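Local atomic coordinates of 49 protein (Murid herpesvirus 4, PDB entry 6A4V), a protein that interacts with host poly(ADP-ribose) polymerase 1 and facilitates virus replication, probably through that interaction. Residues 203-208 with 217-222; 181-186 with 196-201; 88-93 with 225-230. One frame throughout, in Å; residues are numbered along the deposited sequence.

Contact 1: residues 203-208 with 217-222; sequences LELETA and LNVLVY
L205 drives its CD2 methyl into the side of helix 213-235, where it meets CG2 of V219 at 3.6 Å, and this single branch carries the tight part of the contact. The two side chains slide past each other in opposite directions, so CD2 of L205 reaches past the valine methyl to 3.9 Å from CA of V219. The same CD2 sits 4.0 Å from the backbone O of N218 and 4.3 Å from CB of Y222, at the base of the tyrosine rather than over its ring. Leucine suits a loop here: with CG anti to the backbone N (chi1 -155°), its branch extends to a helix that the loop backbone itself does not touch. V219, beta-branched and compact, offers a methyl without holding the loop off.

Toward solvent the contact loosens. E206 crosses V219 at about a right angle, and its CG and OE1 both lie 4.0 Å from CG2 of V219. The carboxylate also has polar partners: S202 bonds OE1, and OE2 forms a salt bridge with K278 of the second subunit. A glutamate fits this border because its methylene can rest on the valine while its carboxylate reaches that lysine.

No hydrogen bond joins the two segments. Their chemistry implies that the loop after helix 195-203 is held to the next helix by apolar burial, while the E206 carboxylate bonds to S202 and the second subunit.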
loop_
_atom_site.group_PDB
_atom_site.type_symbol
_atom_site.label_atom_id
_atom_site.label_comp_id
_atom_site.label_asym_id
_atom_site.label_seq_id
_atom_site.Cartn_x
_atom_site.Cartn_y
_atom_site.Cartn_z
ATOM N N LEU B 203 -3.858 -14.688 -15.765
ATOM C CA LEU B 203 -3.499 -14.164 -17.018
ATOM C C LEU B 203 -2.854 -15.286 -17.835
ATOM O O LEU B 203 -3.159 -15.407 -19.001
ATOM C CB LEU B 203 -2.548 -12.988 -16.801
ATOM C CG LEU B 203 -2.526 -11.977 -17.934
ATOM C CD1 LEU B 203 -3.768 -11.080 -17.873
ATOM C CD2 LEU B 203 -1.235 -11.173 -17.889
ATOM N N GLU B 204 -2.025 -16.110 -17.176
ATOM C CA GLU B 204 -1.226 -17.199 -17.773
ATOM C C GLU B 204 -2.070 -18.482 -17.747
ATOM O O GLU B 204 -1.772 -19.480 -17.053
ATOM C CB GLU B 204 0.113 -17.298 -17.028
ATOM C CG GLU B 204 0.995 -18.488 -17.413
ATOM C CD GLU B 204 1.849 -19.040 -16.279
ATOM O OE1 GLU B 204 2.552 -18.239 -15.629
ATOM O OE2 GLU B 204 1.803 -20.271 -16.039
ATOM N N LEU B 205 -3.124 -18.445 -18.556
ATOM C CA LEU B 205 -4.222 -19.407 -18.534
ATOM C C LEU B 205 -5.227 -18.980 -19.612
ATOM O O LEU B 205 -5.926 -19.815 -20.183
ATOM C CB LEU B 205 -4.868 -19.421 -17.143
ATOM C CG LEU B 205 -5.600 -20.700 -16.735
ATOM C CD1 LEU B 205 -4.681 -21.626 -15.948
ATOM C CD2 LEU B 205 -6.854 -20.382 -15.917
ATOM N N GLU B 206 -5.311 -17.658 -19.831
ATOM C CA GLU B 206 -5.902 -17.027 -21.016
ATOM C C GLU B 206 -4.847 -16.997 -22.134
ATOM O O GLU B 206 -4.295 -15.949 -22.460
ATOM C CB GLU B 206 -6.409 -15.637 -20.633
ATOM C CG GLU B 206 -7.536 -15.698 -19.619
ATOM C CD GLU B 206 -7.629 -14.523 -18.665
ATOM O OE1 GLU B 206 -7.707 -14.765 -17.441
ATOM O OE2 GLU B 206 -7.621 -13.375 -19.145
ATOM N N THR B 207 -4.586 -18.179 -22.707
ATOM C CA THR B 207 -3.432 -18.443 -23.557
ATOM C C THR B 207 -3.915 -18.643 -25.011
ATOM O O THR B 207 -3.659 -17.784 -25.872
ATOM C CB THR B 207 -2.583 -19.545 -22.892
ATOM O OG1 THR B 207 -1.226 -19.349 -23.283
ATOM C CG2 THR B 207 -3.003 -20.972 -23.194
ATOM N N ALA B 208 -4.668 -19.725 -25.266
ATOM C CA ALA B 208 -5.051 -20.161 -26.613
ATOM C C ALA B 208 -6.015 -19.140 -27.237
ATOM O O ALA B 208 -7.162 -19.014 -26.813
ATOM C CB ALA B 208 -5.657 -21.550 -26.563
ATOM N N LEU B 217 -13.591 -21.984 -19.253
ATOM C CA LEU B 217 -14.067 -22.850 -18.163
ATOM C C LEU B 217 -12.931 -23.153 -17.194
ATOM O O LEU B 217 -13.150 -23.099 -15.999
ATOM C CB LEU B 217 -14.720 -24.114 -18.730
ATOM C CG LEU B 217 -16.098 -23.855 -19.350
ATOM C CD1 LEU B 217 -16.835 -25.139 -19.632
ATOM C CD2 LEU B 217 -16.957 -22.976 -18.468
ATOM N N ASN B 218 -11.724 -23.399 -17.714
ATOM C CA ASN B 218 -10.546 -23.451 -16.876
ATOM C C ASN B 218 -10.494 -22.234 -15.930
ATOM O O ASN B 218 -10.183 -22.349 -14.752
ATOM C CB ASN B 218 -9.289 -23.597 -17.739
ATOM C CG ASN B 218 -9.033 -25.030 -18.163
ATOM O OD1 ASN B 218 -9.752 -25.941 -17.759
ATOM N ND2 ASN B 218 -8.006 -25.249 -18.968
ATOM N N VAL B 219 -10.804 -21.054 -16.458
ATOM C CA VAL B 219 -10.732 -19.815 -15.727
ATOM C C VAL B 219 -11.868 -19.772 -14.697
ATOM O O VAL B 219 -11.696 -19.270 -13.591
ATOM C CB VAL B 219 -10.818 -18.621 -16.700
ATOM C CG1 VAL B 219 -11.316 -17.343 -16.045
ATOM C CG2 VAL B 219 -9.494 -18.361 -17.385
ATOM N N LEU B 220 -13.057 -20.214 -15.091
ATOM C CA LEU B 220 -14.171 -20.252 -14.140
ATOM C C LEU B 220 -13.792 -21.115 -12.948
ATOM O O LEU B 220 -14.122 -20.823 -11.800
ATOM C CB LEU B 220 -15.407 -20.863 -14.773
ATOM C CG LEU B 220 -16.579 -20.961 -13.803
ATOM C CD1 LEU B 220 -16.808 -19.630 -13.094
ATOM C CD2 LEU B 220 -17.840 -21.392 -14.533
ATOM N N VAL B 221 -13.119 -22.215 -13.268
ATOM C CA VAL B 221 -12.810 -23.191 -12.315
ATOM C C VAL B 221 -11.884 -22.550 -11.304
ATOM O O VAL B 221 -12.029 -22.751 -10.101
ATOM C CB VAL B 221 -12.117 -24.412 -12.943
ATOM C CG1 VAL B 221 -11.228 -25.106 -11.930
ATOM C CG2 VAL B 221 -13.102 -25.381 -13.535
ATOM N N TYR B 222 -10.862 -21.900 -11.850
ATOM C CA TYR B 222 -9.755 -21.354 -11.068
ATOM C C TYR B 222 -10.332 -20.301 -10.116
ATOM O O TYR B 222 -10.050 -20.319 -8.955
ATOM C CB TYR B 222 -8.719 -20.771 -12.031
ATOM C CG TYR B 222 -7.620 -19.935 -11.430
ATOM C CD1 TYR B 222 -6.408 -20.508 -11.070
ATOM C CD2 TYR B 222 -7.755 -18.564 -11.285
ATOM C CE1 TYR B 222 -5.370 -19.741 -10.572
ATOM C CE2 TYR B 222 -6.712 -17.781 -10.812
ATOM C CZ TYR B 222 -5.521 -18.377 -10.425
ATOM O OH TYR B 222 -4.470 -17.646 -9.930
#

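Contact 2: residues 181-186 with 196-201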
loop_
_atom_site.group_PDB
_atom_site.type_symbol
_atom_site.label_atom_id
_atom_site.label_comp_id
_atom_site.label_asym_id
_atom_site.label_seq_id
_atom_site.Cartn_x
_atom_site.Cartn_y
_atom_site.Cartn_z
ATOM N N SER B 181 -1.368 -25.460 -8.124
ATOM C CA SER B 181 -1.520 -26.163 -6.861
ATOM C C SER B 181 -0.570 -25.587 -5.786
ATOM O O SER B 181 -0.894 -25.651 -4.594
ATOM C CB SER B 181 -1.399 -27.672 -7.045
ATOM O OG SER B 181 -0.146 -28.168 -6.600
ATOM N N SER B 182 0.562 -24.977 -6.175
ATOM C CA SER B 182 1.423 -24.257 -5.192
ATOM C C SER B 182 0.704 -23.020 -4.628
ATOM O O SER B 182 0.894 -22.689 -3.434
ATOM C CB SER B 182 2.756 -23.884 -5.787
ATOM O OG SER B 182 2.616 -22.847 -6.742
ATOM N N MET B 183 -0.067 -22.330 -5.500
ATOM C CA MET B 183 -0.980 -21.227 -5.122
ATOM C C MET B 183 -2.056 -21.823 -4.222
ATOM O O MET B 183 -2.188 -21.448 -3.011
ATOM C CB MET B 183 -1.751 -20.591 -6.291
ATOM C CG MET B 183 -0.964 -20.189 -7.521
ATOM S SD MET B 183 -0.232 -18.578 -7.321
ATOM C CE MET B 183 -1.629 -17.581 -6.817
ATOM N N LEU B 184 -2.812 -22.751 -4.839
ATOM C CA LEU B 184 -4.076 -23.271 -4.304
ATOM C C LEU B 184 -3.815 -24.182 -3.108
ATOM O O LEU B 184 -4.567 -24.141 -2.161
ATOM C CB LEU B 184 -4.880 -23.990 -5.397
ATOM C CG LEU B 184 -5.586 -23.064 -6.391
ATOM C CD1 LEU B 184 -6.253 -23.858 -7.507
ATOM C CD2 LEU B 184 -6.606 -22.170 -5.684
ATOM N N ASP B 185 -2.792 -25.034 -3.162
ATOM C CA ASP B 185 -2.438 -25.828 -1.978
ATOM C C ASP B 185 -1.542 -24.965 -1.108
ATOM O O ASP B 185 -0.372 -24.707 -1.460
ATOM C CB ASP B 185 -1.725 -27.143 -2.299
ATOM C CG ASP B 185 -1.490 -28.045 -1.095
ATOM O OD1 ASP B 185 -2.189 -27.879 -0.047
ATOM O OD2 ASP B 185 -0.607 -28.905 -1.212
ATOM N N ASN B 186 -2.120 -24.496 -0.005
ATOM C CA ASN B 186 -1.469 -23.524 0.827
ATOM C C ASN B 186 -1.220 -24.176 2.173
ATOM O O ASN B 186 -1.121 -23.482 3.202
ATOM C CB ASN B 186 -2.286 -22.237 0.930
ATOM C CG ASN B 186 -3.594 -22.468 1.652
ATOM O OD1 ASN B 186 -3.760 -23.517 2.268
ATOM N ND2 ASN B 186 -4.499 -21.501 1.609
ATOM N N LYS B 196 -3.809 -9.793 -6.203
ATOM C CA LYS B 196 -2.921 -9.380 -7.264
ATOM C C LYS B 196 -2.219 -10.634 -7.796
ATOM O O LYS B 196 -2.217 -10.892 -9.002
ATOM C CB LYS B 196 -2.010 -8.286 -6.682
ATOM C CG LYS B 196 -0.723 -7.972 -7.413
ATOM C CD LYS B 196 -0.092 -6.648 -6.971
ATOM C CE LYS B 196 -0.977 -5.442 -7.242
ATOM N NZ LYS B 196 -0.239 -4.276 -7.802
ATOM N N THR B 197 -1.687 -11.469 -6.894
ATOM C CA THR B 197 -1.030 -12.694 -7.367
ATOM C C THR B 197 -1.997 -13.657 -8.070
ATOM O O THR B 197 -1.630 -14.282 -9.058
ATOM C CB THR B 197 -0.270 -13.332 -6.217
ATOM O OG1 THR B 197 0.553 -12.247 -5.773
ATOM C CG2 THR B 197 0.532 -14.527 -6.628
ATOM N N PHE B 198 -3.219 -13.815 -7.580
ATOM C CA PHE B 198 -4.076 -14.839 -8.189
ATOM C C PHE B 198 -4.475 -14.360 -9.587
ATOM O O PHE B 198 -4.639 -15.193 -10.503
ATOM C CB PHE B 198 -5.306 -15.171 -7.349
ATOM C CG PHE B 198 -5.079 -16.106 -6.200
ATOM C CD1 PHE B 198 -4.781 -17.428 -6.439
ATOM C CD2 PHE B 198 -5.155 -15.669 -4.889
ATOM C CE1 PHE B 198 -4.559 -18.295 -5.401
ATOM C CE2 PHE B 198 -4.839 -16.525 -3.846
ATOM C CZ PHE B 198 -4.616 -17.848 -4.108
ATOM N N LEU B 199 -4.620 -13.033 -9.721
ATOM C CA LEU B 199 -4.863 -12.336 -10.987
ATOM C C LEU B 199 -3.726 -12.610 -11.953
ATOM O O LEU B 199 -3.920 -13.001 -13.110
ATOM C CB LEU B 199 -4.987 -10.831 -10.726
ATOM C CG LEU B 199 -6.370 -10.397 -10.259
ATOM C CD1 LEU B 199 -6.370 -9.000 -9.656
ATOM C CD2 LEU B 199 -7.345 -10.451 -11.409
ATOM N N LYS B 200 -2.526 -12.341 -11.479
ATOM C CA LYS B 200 -1.355 -12.563 -12.270
ATOM C C LYS B 200 -1.425 -13.969 -12.908
ATOM O O LYS B 200 -1.350 -14.078 -14.122
ATOM C CB LYS B 200 -0.141 -12.284 -11.385
ATOM C CG LYS B 200 1.199 -12.227 -12.098
ATOM C CD LYS B 200 2.265 -13.052 -11.433
ATOM C CE LYS B 200 3.639 -12.868 -12.045
ATOM N NZ LYS B 200 4.670 -13.552 -11.225
ATOM N N TYR B 201 -1.626 -15.046 -12.132
ATOM C CA TYR B 201 -1.570 -16.429 -12.724
ATOM C C TYR B 201 -2.876 -16.753 -13.475
ATOM O O TYR B 201 -2.970 -17.769 -14.169
ATOM C CB TYR B 201 -1.250 -17.507 -11.687
ATOM C CG TYR B 201 0.144 -17.420 -11.114
ATOM C CD1 TYR B 201 0.528 -16.332 -10.346
ATOM C CD2 TYR B 201 1.086 -18.417 -11.320
ATOM C CE1 TYR B 201 1.801 -16.226 -9.806
ATOM C CE2 TYR B 201 2.369 -18.325 -10.792
ATOM C CZ TYR B 201 2.731 -17.219 -10.038
ATOM O OH TYR B 201 3.978 -17.082 -9.505
#
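M183 places its sulfur over the face of the Y201 ring, and this Met-aromatic contact is the distinctive feature where helix 173-184 meets helix 195-203. SD of M183 lies 3.9 Å from the centroid of the Y201 ring and 11° off the ring normal, hence almost directly above its centre; its distance to the ring atom CD1 is 3.8 Å. The chain of M183 bends at chi2 (-84°), which carries the sulfur to the tyrosine, and a further bend at chi3 turns the terminal methyl toward T197. Methionine suits this place because an unbranched, flexible chain with a polarisable sulfur can adapt to two rings at once.

Toward F198 the same side chain makes a second, oblique Met-aromatic contact, with SD of M183 5.3 Å from the ring centroid and 38° off its normal. CB of M183 also approaches CE1 of F198 at 3.7 Å, as the two side chains slide past each other in opposite directions. T197 adds its methyl: CG2 is 3.7 Å from CE of M183, while its hydroxyl bonds to N194, so the threonine shows an apolar branch to the methionine and keeps its polar branch satisfied.

L184 makes a lighter contact, CD2 lying 4.4 Å from CE1 of F198, and its side chain also packs on H162 and C165 of helix 161-168. Y193 of the short strand 192-193 touches both M183 and F198. With no hydrogen bond between the segments, the chemistry implies a junction held by dispersion and sulfur-aromatic attraction, centred on one buried methionine.

Contact 3: residues 88-93 with 225-230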
loop_
_atom_site.group_PDB
_atom_site.type_symbol
_atom_site.label_atom_id
_atom_site.label_comp_id
_atom_site.label_asym_id
_atom_site.label_seq_id
_atom_site.Cartn_x
_atom_site.Cartn_y
_atom_site.Cartn_z
ATOM N N PHE B 88 -14.199 -5.886 1.855
ATOM C CA PHE B 88 -14.391 -5.693 0.438
ATOM C C PHE B 88 -13.987 -6.904 -0.415
ATOM O O PHE B 88 -14.254 -6.882 -1.620
ATOM C CB PHE B 88 -13.401 -4.649 -0.126
ATOM C CG PHE B 88 -13.484 -3.216 0.332
ATOM C CD1 PHE B 88 -13.602 -2.877 1.673
ATOM C CD2 PHE B 88 -13.334 -2.188 -0.593
ATOM C CE1 PHE B 88 -13.643 -1.551 2.070
ATOM C CE2 PHE B 88 -13.377 -0.858 -0.197
ATOM C CZ PHE B 88 -13.530 -0.541 1.134
ATOM N N LEU B 89 -13.246 -7.878 0.132
ATOM C CA LEU B 89 -12.605 -8.932 -0.706
ATOM C C LEU B 89 -13.604 -9.945 -1.305
ATOM O O LEU B 89 -13.414 -10.356 -2.499
ATOM C CB LEU B 89 -11.527 -9.652 0.093
ATOM C CG LEU B 89 -10.769 -10.740 -0.674
ATOM C CD1 LEU B 89 -10.166 -10.194 -1.929
ATOM C CD2 LEU B 89 -9.685 -11.352 0.158
ATOM N N LEU B 90 -14.575 -10.428 -0.510
ATOM C CA LEU B 90 -15.479 -11.489 -0.969
ATOM C C LEU B 90 -16.487 -10.847 -1.906
ATOM O O LEU B 90 -16.662 -11.320 -3.022
ATOM C CB LEU B 90 -16.163 -12.245 0.193
ATOM C CG LEU B 90 -15.275 -13.102 1.111
ATOM C CD1 LEU B 90 -16.094 -13.962 2.055
ATOM C CD2 LEU B 90 -14.306 -13.998 0.343
ATOM N N PRO B 91 -17.109 -9.697 -1.543
ATOM C CA PRO B 91 -17.970 -8.968 -2.471
ATOM C C PRO B 91 -17.266 -8.714 -3.813
ATOM O O PRO B 91 -17.810 -8.895 -4.856
ATOM C CB PRO B 91 -18.203 -7.636 -1.757
ATOM C CG PRO B 91 -18.054 -7.963 -0.302
ATOM C CD PRO B 91 -16.944 -8.984 -0.270
ATOM N N HIS B 92 -16.008 -8.299 -3.764
ATOM C CA HIS B 92 -15.259 -8.080 -5.003
ATOM C C HIS B 92 -15.145 -9.371 -5.835
ATOM O O HIS B 92 -15.433 -9.400 -7.040
ATOM C CB HIS B 92 -13.869 -7.606 -4.694
ATOM C CG HIS B 92 -13.113 -7.278 -5.912
ATOM N ND1 HIS B 92 -13.344 -6.116 -6.608
ATOM C CD2 HIS B 92 -12.061 -7.893 -6.487
ATOM C CE1 HIS B 92 -12.560 -6.115 -7.660
ATOM N NE2 HIS B 92 -11.688 -7.154 -7.554
ATOM N N LEU B 93 -14.658 -10.417 -5.186
ATOM C CA LEU B 93 -14.465 -11.711 -5.829
ATOM C C LEU B 93 -15.802 -12.222 -6.354
ATOM O O LEU B 93 -15.890 -12.670 -7.489
ATOM C CB LEU B 93 -13.822 -12.698 -4.863
ATOM C CG LEU B 93 -12.318 -12.557 -4.731
ATOM C CD1 LEU B 93 -11.864 -13.171 -3.444
ATOM C CD2 LEU B 93 -11.607 -13.222 -5.891
ATOM N N SER B 225 -12.304 -21.887 -7.338
ATOM C CA SER B 225 -11.384 -22.424 -6.398
ATOM C C SER B 225 -10.841 -21.275 -5.524
ATOM O O SER B 225 -10.830 -21.386 -4.352
ATOM C CB SER B 225 -10.250 -23.170 -7.054
ATOM O OG SER B 225 -10.677 -23.989 -8.151
ATOM N N VAL B 226 -10.350 -20.213 -6.150
ATOM C CA VAL B 226 -9.824 -19.098 -5.428
ATOM C C VAL B 226 -10.917 -18.547 -4.516
ATOM O O VAL B 226 -10.677 -18.237 -3.375
ATOM C CB VAL B 226 -9.292 -17.974 -6.334
ATOM C CG1 VAL B 226 -8.956 -16.756 -5.491
ATOM C CG2 VAL B 226 -8.104 -18.414 -7.143
ATOM N N PHE B 227 -12.115 -18.389 -5.031
ATOM C CA PHE B 227 -13.171 -17.853 -4.162
ATOM C C PHE B 227 -13.376 -18.703 -2.897
ATOM O O PHE B 227 -13.804 -18.167 -1.814
ATOM C CB PHE B 227 -14.479 -17.777 -4.939
ATOM C CG PHE B 227 -15.636 -17.202 -4.171
ATOM C CD1 PHE B 227 -15.649 -15.856 -3.836
ATOM C CD2 PHE B 227 -16.755 -17.955 -3.892
ATOM C CE1 PHE B 227 -16.710 -15.333 -3.119
ATOM C CE2 PHE B 227 -17.834 -17.414 -3.195
ATOM C CZ PHE B 227 -17.810 -16.097 -2.810
ATOM N N LYS B 228 -13.251 -20.035 -3.042
ATOM C CA LYS B 228 -13.582 -20.949 -1.948
ATOM C C LYS B 228 -12.458 -20.802 -0.920
ATOM O O LYS B 228 -12.756 -20.690 0.285
ATOM C CB LYS B 228 -13.896 -22.370 -2.447
ATOM C CG LYS B 228 -13.662 -23.529 -1.467
ATOM C CD LYS B 228 -14.887 -23.925 -0.643
ATOM C CE LYS B 228 -14.811 -25.305 -0.014
ATOM N NZ LYS B 228 -15.108 -26.400 -0.967
ATOM N N LEU B 229 -11.214 -20.644 -1.400
ATOM C CA LEU B 229 -10.112 -20.472 -0.482
ATOM C C LEU B 229 -10.325 -19.188 0.326
ATOM O O LEU B 229 -10.223 -19.201 1.566
ATOM C CB LEU B 229 -8.789 -20.410 -1.233
ATOM C CG LEU B 229 -7.935 -21.664 -1.390
ATOM C CD1 LEU B 229 -6.538 -21.237 -1.799
ATOM C CD2 LEU B 229 -7.812 -22.507 -0.129
ATOM N N PHE B 230 -10.573 -18.060 -0.340
ATOM C CA PHE B 230 -10.689 -16.790 0.377
ATOM C C PHE B 230 -11.916 -16.883 1.285
ATOM O O PHE B 230 -11.970 -16.317 2.374
ATOM C CB PHE B 230 -10.747 -15.588 -0.591
ATOM C CG PHE B 230 -9.392 -15.053 -0.977
ATOM C CD1 PHE B 230 -8.532 -14.506 -0.016
ATOM C CD2 PHE B 230 -8.930 -15.148 -2.285
ATOM C CE1 PHE B 230 -7.277 -14.037 -0.363
ATOM C CE2 PHE B 230 -7.661 -14.682 -2.622
ATOM C CZ PHE B 230 -6.848 -14.101 -1.677
#
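L89 and L93 converge on F230, and these aliphatic-aromatic contacts form the larger group in the meeting of helix 89-104 with helix 213-235. CD2 of L89 approaches CD1 of F230 at 3.4 Å, and CD1 of L93 approaches CD2 of F230 at 3.7 Å; both methyls come obliquely to the ring, and each leucine crosses the phenylalanine at about a right angle. They can share it because residues four apart lie on one side of a helix. Different first torsions, CG anti to the backbone N in L89 (chi1 -179°) but anti to the carbonyl carbon in L93 (chi1 -81°), help bring L89 to the CD1 side of the ring and L93 to the CD2 side.

F227 is met at its edge instead. CB of L93 lies near the ring plane, 3.8 Å from CD1 of F227, and the backbone O of L90 also stands by that edge, 4.0 Å from CE1. A flat phenylalanine can thus slip beside the neighbouring backbone, and its side chain also packs on L131, L132 and L135 of helix 131-146.

The purely aliphatic or backbone contacts are fewer. CD2 of L90 rests 4.0 Å from CB of F230 and lies close to that residue's carbonyl group, while CD2 of L93 is 4.4 Å from CG1 of V226.

The short helical segments run nearly antiparallel, at 166°, with axes 10.4 Å apart, a separation that leaves room for large leucine and phenylalanine side chains between them. Since no hydrogen bond passes between the segments, the chemistry implies that burial and the fit of hydrocarbon shapes join these sequence-distant helices.

Helix 213-235 ties the three contacts together: it supplies one segment to contact 1 and one to contact 3, whose centres are about 17 Å apart, and contact 2 packs against it. Along the chain contact 2 closes before contact 1 opens, and both are nested inside the long, mostly helical chain segment that contact 3 closes. Contacts 1 and 2, with centres about 12 Å apart, meet through a probable hydrogen bond from Y222 OH to F198 O. Contacts 2 and 3, about 13 Å apart, join where F198 packs on V226 and F230. All three also touch the second subunit, so this largely helical region lies beside the dimer interface.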